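Local coordinates for protein 5-ketofructose reductase (Gluconobacter sp., PDB 7COL) that probably catalyses the NADPH-dependent reduction of 5-ketofructose, using a fold of the shikimate dehydrogenase family, at residues R87-V92 against G104-G109; L194-S199 against D224-P229; D204-P209 against Q231-K236. All coordinates share one frame; numbering follows the deposited sequence.

Contact 1: R87-V92 against G104-G109. With NDP (NADPH dihydro-nicotinamide-adenine-dinucleotide phosphate), chain C.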
loop_
_atom_site.group_PDB
_atom_site.type_symbol
_atom_site.label_atom_id
_atom_site.label_comp_id
_atom_site.label_asym_id
_atom_site.label_seq_id
_atom_site.Cartn_x
_atom_site.Cartn_y
_atom_site.Cartn_z
ATOM N N ARG A 87 8.378 -14.581 21.782
ATOM C CA ARG A 87 9.149 -15.812 21.978
ATOM C C ARG A 87 8.398 -16.845 22.866
ATOM O O ARG A 87 8.262 -18.035 22.509
ATOM C CB ARG A 87 10.510 -15.472 22.598
ATOM C CG ARG A 87 11.423 -16.679 22.769
ATOM C CD ARG A 87 12.672 -16.368 23.594
ATOM N NE ARG A 87 12.484 -16.175 25.038
ATOM C CZ ARG A 87 12.258 -17.133 25.948
ATOM N NH1 ARG A 87 12.145 -18.424 25.627
ATOM N NH2 ARG A 87 12.127 -16.798 27.208
ATOM N N LEU A 88 7.900 -16.369 23.994
ATOM C CA LEU A 88 7.143 -17.220 24.928
ATOM C C LEU A 88 5.769 -17.656 24.397
ATOM O O LEU A 88 5.330 -18.769 24.674
ATOM C CB LEU A 88 6.989 -16.503 26.259
ATOM C CG LEU A 88 7.876 -16.765 27.495
ATOM C CD1 LEU A 88 8.932 -17.863 27.353
ATOM C CD2 LEU A 88 8.446 -15.453 28.012
ATOM N N ILE A 89 5.099 -16.772 23.645
ATOM C CA ILE A 89 3.749 -17.047 23.128
ATOM C C ILE A 89 3.822 -18.042 21.963
ATOM O O ILE A 89 2.971 -18.930 21.847
ATOM C CB ILE A 89 2.973 -15.760 22.762
ATOM C CG1 ILE A 89 2.721 -14.888 24.014
ATOM C CG2 ILE A 89 1.639 -16.088 22.109
ATOM C CD1 ILE A 89 2.498 -13.411 23.728
ATOM N N GLY A 90 4.873 -17.914 21.148
ATOM C CA GLY A 90 5.091 -18.795 19.989
ATOM C C GLY A 90 4.293 -18.301 18.786
ATOM O O GLY A 90 3.933 -19.090 17.905
ATOM N N ALA A 91 3.970 -17.004 18.796
ATOM C CA ALA A 91 3.180 -16.361 17.729
ATOM C C ALA A 91 3.503 -14.875 17.625
ATOM O O ALA A 91 3.799 -14.227 18.634
ATOM C CB ALA A 91 1.685 -16.577 17.950
ATOM N N VAL A 92 3.454 -14.352 16.397
ATOM C CA VAL A 92 3.819 -12.968 16.103
ATOM C C VAL A 92 2.665 -12.291 15.339
ATOM O O VAL A 92 2.121 -12.873 14.395
ATOM C CB VAL A 92 5.159 -12.910 15.312
ATOM C CG1 VAL A 92 5.270 -11.686 14.407
ATOM C CG2 VAL A 92 6.352 -12.981 16.251
ATOM N N GLY A 104 10.103 -9.941 15.124
ATOM C CA GLY A 104 8.732 -10.336 15.474
ATOM C C GLY A 104 8.298 -9.914 16.861
ATOM O O GLY A 104 8.994 -10.207 17.839
ATOM N N HIS A 105 7.149 -9.226 16.943
ATOM C CA HIS A 105 6.524 -8.873 18.222
ATOM C C HIS A 105 5.114 -9.466 18.335
ATOM O O HIS A 105 4.438 -9.708 17.330
ATOM C CB HIS A 105 6.437 -7.351 18.419
ATOM C CG HIS A 105 7.738 -6.630 18.266
ATOM N ND1 HIS A 105 8.450 -6.149 19.346
ATOM C CD2 HIS A 105 8.430 -6.252 17.163
ATOM C CE1 HIS A 105 9.540 -5.542 18.917
ATOM N NE2 HIS A 105 9.548 -5.582 17.596
ATOM N N ASN A 106 4.679 -9.689 19.574
ATOM C CA ASN A 106 3.283 -10.004 19.856
ATOM C C ASN A 106 2.560 -8.927 20.711
ATOM O O ASN A 106 2.861 -8.766 21.891
ATOM C CB ASN A 106 3.170 -11.373 20.514
ATOM C CG ASN A 106 1.761 -11.922 20.447
ATOM O OD1 ASN A 106 0.824 -11.307 20.936
ATOM N ND2 ASN A 106 1.604 -13.072 19.807
ATOM N N THR A 107 1.567 -8.254 20.136
ATOM C CA THR A 107 0.849 -7.193 20.864
ATOM C C THR A 107 -0.512 -7.632 21.419
ATOM O O THR A 107 -1.167 -6.839 22.079
ATOM C CB THR A 107 0.674 -5.891 20.033
ATOM O OG1 THR A 107 -0.171 -6.144 18.911
ATOM C CG2 THR A 107 2.027 -5.341 19.555
ATOM N N ASP A 108 -0.909 -8.887 21.166
ATOM C CA ASP A 108 -2.228 -9.410 21.571
ATOM C C ASP A 108 -2.590 -9.225 23.036
ATOM O O ASP A 108 -3.755 -8.949 23.355
ATOM C CB ASP A 108 -2.406 -10.877 21.177
ATOM C CG ASP A 108 -2.924 -11.039 19.769
ATOM O OD1 ASP A 108 -3.741 -10.194 19.317
ATOM O OD2 ASP A 108 -2.521 -12.019 19.112
ATOM N N GLY A 109 -1.590 -9.353 23.908
ATOM C CA GLY A 109 -1.761 -9.069 25.338
ATOM C C GLY A 109 -1.239 -7.717 25.813
ATOM O O GLY A 109 -1.399 -7.380 26.985
HETATM P PA NDP C . -9.800 -18.996 20.863
HETATM O O1A NDP C . -10.779 -19.705 19.951
HETATM O O2A NDP C . -8.318 -19.238 20.696
HETATM O O5B NDP C . -10.192 -19.340 22.392
HETATM C C5B NDP C . -11.551 -19.271 22.825
HETATM C C4B NDP C . -11.607 -19.457 24.335
HETATM O O4B NDP C . -12.906 -19.098 24.804
HETATM C C3B NDP C . -11.406 -20.904 24.741
HETATM O O3B NDP C . -10.646 -20.951 25.954
HETATM C C2B NDP C . -12.807 -21.416 25.012
HETATM O O2B NDP C . -12.846 -22.513 25.927
HETATM C C1B NDP C . -13.487 -20.174 25.551
HETATM N N9A NDP C . -14.955 -20.219 25.372
HETATM C C8A NDP C . -15.628 -19.884 24.247
HETATM N N7A NDP C . -16.962 -20.046 24.413
HETATM C C5A NDP C . -17.155 -20.480 25.675
HETATM C C6A NDP C . -18.318 -20.842 26.523
HETATM N N6A NDP C . -19.570 -20.764 26.014
HETATM N N1A NDP C . -18.096 -21.257 27.804
HETATM C C2A NDP C . -16.856 -21.337 28.325
HETATM N N3A NDP C . -15.751 -21.018 27.611
HETATM C C4A NDP C . -15.830 -20.592 26.309
HETATM O O3 NDP C . -10.107 -17.410 20.816
HETATM P PN NDP C . -8.979 -16.293 21.140
HETATM O O1N NDP C . -8.123 -16.123 19.897
HETATM O O2N NDP C . -8.333 -16.633 22.456
HETATM O O5D NDP C . -9.825 -14.920 21.320
HETATM C C5D NDP C . -10.888 -14.781 22.266
HETATM C C4D NDP C . -11.581 -13.433 22.070
HETATM O O4D NDP C . -10.679 -12.364 22.369
HETATM C C3D NDP C . -12.062 -13.213 20.640
HETATM O O3D NDP C . -13.448 -12.870 20.703
HETATM C C2D NDP C . -11.216 -12.073 20.080
HETATM O O2D NDP C . -12.008 -11.189 19.283
HETATM C C1D NDP C . -10.682 -11.372 21.330
HETATM N N1N NDP C . -9.362 -10.709 21.232
HETATM C C2N NDP C . -9.319 -9.391 21.541
HETATM C C3N NDP C . -8.125 -8.651 21.501
HETATM C C7N NDP C . -8.134 -7.171 21.846
HETATM O O7N NDP C . -7.109 -6.492 21.715
HETATM N N7N NDP C . -9.272 -6.607 22.291
HETATM C C4N NDP C . -6.943 -9.330 21.150
HETATM C C5N NDP C . -6.993 -10.698 20.846
HETATM C C6N NDP C . -8.222 -11.372 20.899
HETATM P P2B NDP C . -12.436 -24.004 25.459
HETATM O O1X NDP C . -10.925 -23.968 25.515
HETATM O O2X NDP C . -13.059 -24.905 26.506
HETATM O O3X NDP C . -13.011 -24.135 24.070
#
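Asn106 reaches from just past the end of strand 101-105 to the turn that follows helix 84-89, and its amide nitrogen binds the backbone carbonyl of Ala91. Asn106 CB lies 3.5 Å from Ala91 O and also faces CD1 of Ile89. CG stands anti to the backbone N (chi1 -163°), which carries the amide toward the helix end; there Asn106 CG rests 3.7 Å from Ile89 CD1, the two side chains crossing at about a right angle. At the tip the branches part. Asn106 ND2 donates to Ala91 O over 2.7 Å, almost straight at 174° and within the plane of its own amide, yet it stands above the carbonyl plane of Ala91. Asn106 OD1 accepts from Asp108 N at 3.0 Å, closing an Asx turn. With both polar atoms engaged, the amide is fixed in rotation. Beside it, Val92 sets CG2 against Gly104 CA at 3.6 Å, while its CA makes a CH...O contact with His105 O. Gly90, with positive phi, ends the helix. Outside the pair, Ile89 packs on helix 134-145 and Asp108 forms a salt bridge with Lys72. The Asx turn leads to Asp108, whose OD1 lies 3.6 Å from NDP C5N of the nicotinamide ring, consistent with a place in the cleft between the substrate-binding and Rossmann-type domains, as in shikimate dehydrogenases.

Contact 2: L194-S199 against D224-P229. With NDP (NADPH dihydro-nicotinamide-adenine-dinucleotide phosphate), chain C.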
loop_
_atom_site.group_PDB
_atom_site.type_symbol
_atom_site.label_atom_id
_atom_site.label_comp_id
_atom_site.label_asym_id
_atom_site.label_seq_id
_atom_site.Cartn_x
_atom_site.Cartn_y
_atom_site.Cartn_z
ATOM N N LEU A 194 -9.554 -9.613 37.322
ATOM C CA LEU A 194 -10.259 -10.674 36.612
ATOM C C LEU A 194 -10.414 -10.276 35.152
ATOM O O LEU A 194 -10.827 -9.151 34.842
ATOM C CB LEU A 194 -11.626 -10.954 37.248
ATOM C CG LEU A 194 -12.591 -11.915 36.528
ATOM C CD1 LEU A 194 -12.087 -13.348 36.458
ATOM C CD2 LEU A 194 -13.951 -11.857 37.191
ATOM N N ILE A 195 -10.068 -11.204 34.264
ATOM C CA ILE A 195 -10.093 -10.924 32.819
ATOM C C ILE A 195 -10.899 -11.968 32.074
ATOM O O ILE A 195 -10.581 -13.148 32.137
ATOM C CB ILE A 195 -8.677 -10.888 32.179
ATOM C CG1 ILE A 195 -7.673 -10.134 33.050
ATOM C CG2 ILE A 195 -8.743 -10.300 30.762
ATOM C CD1 ILE A 195 -6.259 -10.610 32.867
ATOM N N ASN A 196 -11.909 -11.525 31.330
ATOM C CA ASN A 196 -12.516 -12.410 30.361
ATOM C C ASN A 196 -11.656 -12.444 29.112
ATOM O O ASN A 196 -11.441 -11.397 28.488
ATOM C CB ASN A 196 -13.939 -12.003 29.972
ATOM C CG ASN A 196 -14.495 -12.892 28.865
ATOM O OD1 ASN A 196 -14.639 -14.088 29.069
ATOM N ND2 ASN A 196 -14.729 -12.317 27.665
ATOM N N ALA A 197 -11.180 -13.644 28.770
ATOM C CA ALA A 197 -10.439 -13.899 27.520
ATOM C C ALA A 197 -11.071 -15.007 26.676
ATOM O O ALA A 197 -10.477 -15.475 25.707
ATOM C CB ALA A 197 -8.968 -14.185 27.799
ATOM N N THR A 198 -12.295 -15.397 27.035
ATOM C CA THR A 198 -13.149 -16.238 26.182
ATOM C C THR A 198 -13.773 -15.384 25.067
ATOM O O THR A 198 -13.668 -14.150 25.088
ATOM C CB THR A 198 -14.315 -16.902 26.967
ATOM O OG1 THR A 198 -15.247 -15.898 27.393
ATOM C CG2 THR A 198 -13.822 -17.694 28.186
ATOM N N SER A 199 -14.437 -16.047 24.120
ATOM C CA SER A 199 -15.211 -15.378 23.054
ATOM C C SER A 199 -16.686 -15.105 23.439
ATOM O O SER A 199 -17.464 -14.583 22.621
ATOM C CB SER A 199 -15.132 -16.196 21.759
ATOM O OG SER A 199 -15.496 -17.544 21.998
ATOM N N ASP A 224 -12.203 -7.139 29.927
ATOM C CA ASP A 224 -12.821 -7.984 28.945
ATOM C C ASP A 224 -12.180 -7.737 27.580
ATOM O O ASP A 224 -12.056 -6.595 27.146
ATOM C CB ASP A 224 -14.326 -7.689 28.890
ATOM C CG ASP A 224 -15.116 -8.812 28.272
ATOM O OD1 ASP A 224 -14.618 -9.446 27.317
ATOM O OD2 ASP A 224 -16.243 -9.071 28.742
ATOM N N VAL A 225 -11.804 -8.827 26.910
ATOM C CA VAL A 225 -11.115 -8.741 25.629
ATOM C C VAL A 225 -12.026 -8.342 24.481
ATOM O O VAL A 225 -11.538 -7.810 23.471
ATOM C CB VAL A 225 -10.320 -10.033 25.284
ATOM C CG1 VAL A 225 -9.212 -10.238 26.292
ATOM C CG2 VAL A 225 -11.212 -11.265 25.207
ATOM N N ILE A 226 -13.339 -8.579 24.640
ATOM C CA ILE A 226 -14.318 -8.374 23.554
ATOM C C ILE A 226 -14.337 -6.928 23.049
ATOM O O ILE A 226 -14.638 -6.011 23.816
ATOM C CB ILE A 226 -15.733 -8.954 23.870
ATOM C CG1 ILE A 226 -15.798 -10.422 23.440
ATOM C CG2 ILE A 226 -16.839 -8.260 23.071
ATOM C CD1 ILE A 226 -15.325 -11.412 24.470
ATOM N N PRO A 227 -13.979 -6.727 21.755
ATOM C CA PRO A 227 -13.930 -5.363 21.235
ATOM C C PRO A 227 -15.315 -4.795 20.900
ATOM O O PRO A 227 -15.532 -3.583 21.020
ATOM C CB PRO A 227 -13.052 -5.478 19.978
ATOM C CG PRO A 227 -13.107 -6.908 19.573
ATOM C CD PRO A 227 -13.547 -7.732 20.760
ATOM N N ASN A 228 -16.224 -5.676 20.482
ATOM C CA ASN A 228 -17.555 -5.290 20.058
ATOM C C ASN A 228 -18.572 -6.353 20.479
ATOM O O ASN A 228 -18.441 -7.510 20.063
ATOM C CB ASN A 228 -17.587 -5.083 18.531
ATOM C CG ASN A 228 -18.875 -4.433 18.047
ATOM O OD1 ASN A 228 -19.477 -3.611 18.742
ATOM N ND2 ASN A 228 -19.283 -4.779 16.831
ATOM N N PRO A 229 -19.573 -5.995 21.291
ATOM C CA PRO A 229 -19.726 -4.649 21.860
ATOM C C PRO A 229 -18.751 -4.385 23.017
ATOM O O PRO A 229 -18.459 -5.315 23.784
ATOM C CB PRO A 229 -21.185 -4.634 22.345
ATOM C CG PRO A 229 -21.518 -6.067 22.597
ATOM C CD PRO A 229 -20.663 -6.904 21.695
HETATM P PA NDP C . -9.800 -18.996 20.863
HETATM O O1A NDP C . -10.779 -19.705 19.951
HETATM O O2A NDP C . -8.318 -19.238 20.696
HETATM O O5B NDP C . -10.192 -19.340 22.392
HETATM C C5B NDP C . -11.551 -19.271 22.825
HETATM C C4B NDP C . -11.607 -19.457 24.335
HETATM O O4B NDP C . -12.906 -19.098 24.804
HETATM C C3B NDP C . -11.406 -20.904 24.741
HETATM O O3B NDP C . -10.646 -20.951 25.954
HETATM C C2B NDP C . -12.807 -21.416 25.012
HETATM O O2B NDP C . -12.846 -22.513 25.927
HETATM C C1B NDP C . -13.487 -20.174 25.551
HETATM N N9A NDP C . -14.955 -20.219 25.372
HETATM C C8A NDP C . -15.628 -19.884 24.247
HETATM N N7A NDP C . -16.962 -20.046 24.413
HETATM C C5A NDP C . -17.155 -20.480 25.675
HETATM C C6A NDP C . -18.318 -20.842 26.523
HETATM N N6A NDP C . -19.570 -20.764 26.014
HETATM N N1A NDP C . -18.096 -21.257 27.804
HETATM C C2A NDP C . -16.856 -21.337 28.325
HETATM N N3A NDP C . -15.751 -21.018 27.611
HETATM C C4A NDP C . -15.830 -20.592 26.309
HETATM O O3 NDP C . -10.107 -17.410 20.816
HETATM P PN NDP C . -8.979 -16.293 21.140
HETATM O O1N NDP C . -8.123 -16.123 19.897
HETATM O O2N NDP C . -8.333 -16.633 22.456
HETATM O O5D NDP C . -9.825 -14.920 21.320
HETATM C C5D NDP C . -10.888 -14.781 22.266
HETATM C C4D NDP C . -11.581 -13.433 22.070
HETATM O O4D NDP C . -10.679 -12.364 22.369
HETATM C C3D NDP C . -12.062 -13.213 20.640
HETATM O O3D NDP C . -13.448 -12.870 20.703
HETATM C C2D NDP C . -11.216 -12.073 20.080
HETATM O O2D NDP C . -12.008 -11.189 19.283
HETATM C C1D NDP C . -10.682 -11.372 21.330
HETATM N N1N NDP C . -9.362 -10.709 21.232
HETATM C C2N NDP C . -9.319 -9.391 21.541
HETATM C C3N NDP C . -8.125 -8.651 21.501
HETATM C C7N NDP C . -8.134 -7.171 21.846
HETATM O O7N NDP C . -7.109 -6.492 21.715
HETATM N N7N NDP C . -9.272 -6.607 22.291
HETATM C C4N NDP C . -6.943 -9.330 21.150
HETATM C C5N NDP C . -6.993 -10.698 20.846
HETATM C C6N NDP C . -8.222 -11.372 20.899
HETATM P P2B NDP C . -12.436 -24.004 25.459
HETATM O O1X NDP C . -10.925 -23.968 25.515
HETATM O O2X NDP C . -13.059 -24.905 26.506
HETATM O O3X NDP C . -13.011 -24.135 24.070
#
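Asn196 and Asp224 form a parallel beta bridge, and their side chains run side by side on the same face of the sheet. This is the tight part of the contact. Val225 N donates to Asn196 O at 3.0 Å, and Asn196 ND2 donates to Asp224 OD1 at 2.9 Å in a nearly straight bond of 172°. The amide and carboxylate planes are 71° apart. ND2 meets OD1 from 44° out of the carboxylate plane; Ile226 N reaches the same OD1 from the opposite face, closing an Asx turn. Asn196 OD1 takes the hydroxyl of Thr198 on a lone pair, Thr198 OG1 to Asn196 OD1 2.5 Å. Two donors on OD1, with Thr232 bonded to OD2, would probably favour a charged carboxylate for Asp224. Val225 is held as closely, its CG2 3.1 Å from NDP O4D, and Ile226 CD1 comes within 3.3 Å of Thr198 O.

The loose side is partly exposed Ser199, together with Pro227 to Pro229, which do not touch 194-199. NDP borders both parts: its N7N donates to Val225 O at 2.8 Å, whereas the bond from Ser199 N to the adenosine ribose O4B is weak. Strands 193-196 and 221-224 are neighbours in the parallel Rossmann-type sheet, with helix 134-145 against Ile195 and Val225 on one face and Phe234 of helix 233-241 against Asn196 and Asp224 on the other.

Contact 3: D204-P209 against Q231-K236; sequences DPNAAP and QTRFLK
The loop 204-209 runs past the first turn of helix 233-241, with the CA atoms of Pro205 and Thr232 5.1 Å apart and those of Ala208 and Phe234 5.4 Å apart. Two motifs shape the pair: an Asx motif at Asp204, whose OD1 accepts from Ala207 N and, in the Asx turn it includes, from Asn206 N; and an N-cap at Thr232, whose OG1 accepts a weak bond from Leu235 N and is also hydrogen-bonded to Asp224 OD2. Waters join the backbones. One accepts from Arg233 N and donates to Asp204 O and Ala207 O; the other accepts from Phe234 N and donates to Ala207 O, so the first amides of the helix are satisfied through solvent. Arg233 buries more surface here than any other residue. Its CG, anti to the backbone N (chi1 -175°), lies 3.7 Å from Ala208 CB, and bends at chi2 and chi3 bring the guanidinium beside Asn206. With Arg233 replaced by an alanine, Asn206 OD1 would probably lose its charged donor and a gap would open beside Ala208 CB. Lys236 CE lies over one guanidinium face, toward its rim. Farther along, Pro209 crosses Phe234 at about a right angle, CD to CB 3.9 Å. The Asn206 amide and the guanidinium are nearly coplanar, 21° apart, and Arg233 NH2 donates to Asn206 OD1 at 2.9 Å in a bent bond of 146°.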
loop_
_atom_site.group_PDB
_atom_site.type_symbol
_atom_site.label_atom_id
_atom_site.label_comp_id
_atom_site.label_asym_id
_atom_site.label_seq_id
_atom_site.Cartn_x
_atom_site.Cartn_y
_atom_site.Cartn_z
ATOM N N ASP A 204 -22.497 -9.950 21.004
ATOM C CA ASP A 204 -23.633 -10.376 21.802
ATOM C C ASP A 204 -23.598 -9.578 23.099
ATOM O O ASP A 204 -22.753 -9.842 23.956
ATOM C CB ASP A 204 -23.558 -11.882 22.078
ATOM C CG ASP A 204 -24.811 -12.425 22.754
ATOM O OD1 ASP A 204 -25.444 -11.714 23.567
ATOM O OD2 ASP A 204 -25.161 -13.587 22.480
ATOM N N PRO A 205 -24.519 -8.601 23.251
ATOM C CA PRO A 205 -24.473 -7.787 24.463
ATOM C C PRO A 205 -25.141 -8.468 25.669
ATOM O O PRO A 205 -25.143 -7.895 26.764
ATOM C CB PRO A 205 -25.210 -6.514 24.051
ATOM C CG PRO A 205 -26.189 -6.963 23.013
ATOM C CD PRO A 205 -25.624 -8.196 22.353
ATOM N N ASN A 206 -25.664 -9.684 25.468
ATOM C CA ASN A 206 -26.419 -10.397 26.513
ATOM C C ASN A 206 -25.735 -11.613 27.148
ATOM O O ASN A 206 -25.973 -11.908 28.328
ATOM C CB ASN A 206 -27.818 -10.777 26.005
ATOM C CG ASN A 206 -28.661 -9.563 25.618
ATOM O OD1 ASN A 206 -28.590 -8.496 26.241
ATOM N ND2 ASN A 206 -29.465 -9.724 24.578
ATOM N N ALA A 207 -24.915 -12.325 26.368
ATOM C CA ALA A 207 -24.212 -13.519 26.868
ATOM C C ALA A 207 -23.058 -13.150 27.814
ATOM O O ALA A 207 -22.266 -12.257 27.513
ATOM C CB ALA A 207 -23.715 -14.383 25.714
ATOM N N ALA A 208 -22.988 -13.842 28.953
ATOM C CA ALA A 208 -21.999 -13.556 29.995
ATOM C C ALA A 208 -21.249 -14.822 30.447
ATOM O O ALA A 208 -21.820 -15.917 30.407
ATOM C CB ALA A 208 -22.657 -12.869 31.187
ATOM N N PRO A 209 -19.957 -14.683 30.830
ATOM C CA PRO A 209 -19.234 -15.821 31.412
ATOM C C PRO A 209 -19.920 -16.333 32.687
ATOM O O PRO A 209 -20.387 -15.513 33.476
ATOM C CB PRO A 209 -17.858 -15.229 31.720
ATOM C CG PRO A 209 -17.680 -14.208 30.653
ATOM C CD PRO A 209 -19.030 -13.582 30.495
ATOM N N GLN A 231 -19.196 -2.629 25.829
ATOM C CA GLN A 231 -19.879 -2.903 27.094
ATOM C C GLN A 231 -20.599 -4.237 27.066
ATOM O O GLN A 231 -21.798 -4.292 26.849
ATOM C CB GLN A 231 -20.823 -1.758 27.500
ATOM C CG GLN A 231 -20.173 -0.379 27.584
ATOM C CD GLN A 231 -18.814 -0.375 28.272
ATOM O OE1 GLN A 231 -17.820 0.045 27.675
ATOM N NE2 GLN A 231 -18.761 -0.850 29.523
ATOM N N THR A 232 -19.854 -5.320 27.273
ATOM C CA THR A 232 -20.445 -6.667 27.372
ATOM C C THR A 232 -21.316 -6.757 28.636
ATOM O O THR A 232 -21.251 -5.876 29.497
ATOM C CB THR A 232 -19.369 -7.775 27.421
ATOM O OG1 THR A 232 -18.503 -7.552 28.546
ATOM C CG2 THR A 232 -18.554 -7.788 26.161
ATOM N N ARG A 233 -22.150 -7.794 28.716
ATOM C CA ARG A 233 -22.960 -8.082 29.910
ATOM C C ARG A 233 -22.073 -8.175 31.161
ATOM O O ARG A 233 -22.398 -7.599 32.203
ATOM C CB ARG A 233 -23.763 -9.384 29.704
ATOM C CG ARG A 233 -24.757 -9.787 30.808
ATOM C CD ARG A 233 -25.858 -8.759 31.057
ATOM N NE ARG A 233 -26.486 -8.307 29.807
ATOM C CZ ARG A 233 -27.075 -7.127 29.635
ATOM N NH1 ARG A 233 -27.134 -6.246 30.632
ATOM N NH2 ARG A 233 -27.603 -6.823 28.455
ATOM N N PHE A 234 -20.956 -8.899 31.020
ATOM C CA PHE A 234 -19.908 -9.052 32.040
ATOM C C PHE A 234 -19.452 -7.713 32.631
ATOM O O PHE A 234 -19.485 -7.551 33.846
ATOM C CB PHE A 234 -18.731 -9.815 31.432
ATOM C CG PHE A 234 -17.669 -10.222 32.411
ATOM C CD1 PHE A 234 -17.984 -10.977 33.550
ATOM C CD2 PHE A 234 -16.329 -9.902 32.159
ATOM C CE1 PHE A 234 -16.988 -11.376 34.432
ATOM C CE2 PHE A 234 -15.329 -10.300 33.028
ATOM C CZ PHE A 234 -15.654 -11.041 34.168
ATOM N N LEU A 235 -19.078 -6.754 31.775
ATOM C CA LEU A 235 -18.635 -5.437 32.240
ATOM C C LEU A 235 -19.750 -4.518 32.730
ATOM O O LEU A 235 -19.512 -3.650 33.577
ATOM C CB LEU A 235 -17.811 -4.704 31.161
ATOM C CG LEU A 235 -16.425 -5.228 30.764
ATOM C CD1 LEU A 235 -15.741 -4.224 29.849
ATOM C CD2 LEU A 235 -15.535 -5.532 31.963
ATOM N N LYS A 236 -20.945 -4.675 32.171
ATOM C CA LYS A 236 -22.117 -3.925 32.644
ATOM C C LYS A 236 -22.480 -4.389 34.062
ATOM O O LYS A 236 -22.733 -3.563 34.948
ATOM C CB LYS A 236 -23.297 -4.055 31.677
ATOM C CG LYS A 236 -23.057 -3.390 30.320
ATOM C CD LYS A 236 -24.342 -3.105 29.549
ATOM C CE LYS A 236 -24.940 -4.318 28.855
ATOM N NZ LYS A 236 -26.095 -3.882 28.013
HETATM O O HOH W 1 -22.275 -9.502 26.620
HETATM O O HOH W 2 -20.400 -10.598 28.910
#

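How the contacts relate
From the N terminus, contact 1 comes first: it closes the short loop from helix 84-89 through the hairpin of strands 94-98 and 101-105, and it is complete before contact 2 opens. Contacts 2 and 3 cross, because segments 194-199, 204-209, 224-229 and 231-236 alternate between them. Contact 2 closes the loop from 199 to 224 and joins two neighbouring strands of the parallel sheet; contact 3 closes that from 209 to 231, tying the loop after the first strand to the helix after the second. Their centres are 9 Å apart, and they touch where Leu194 meets Phe234. Contact 1 lies across the chain's centre, about 19 Å from contact 2 between centres, and NDP touches both.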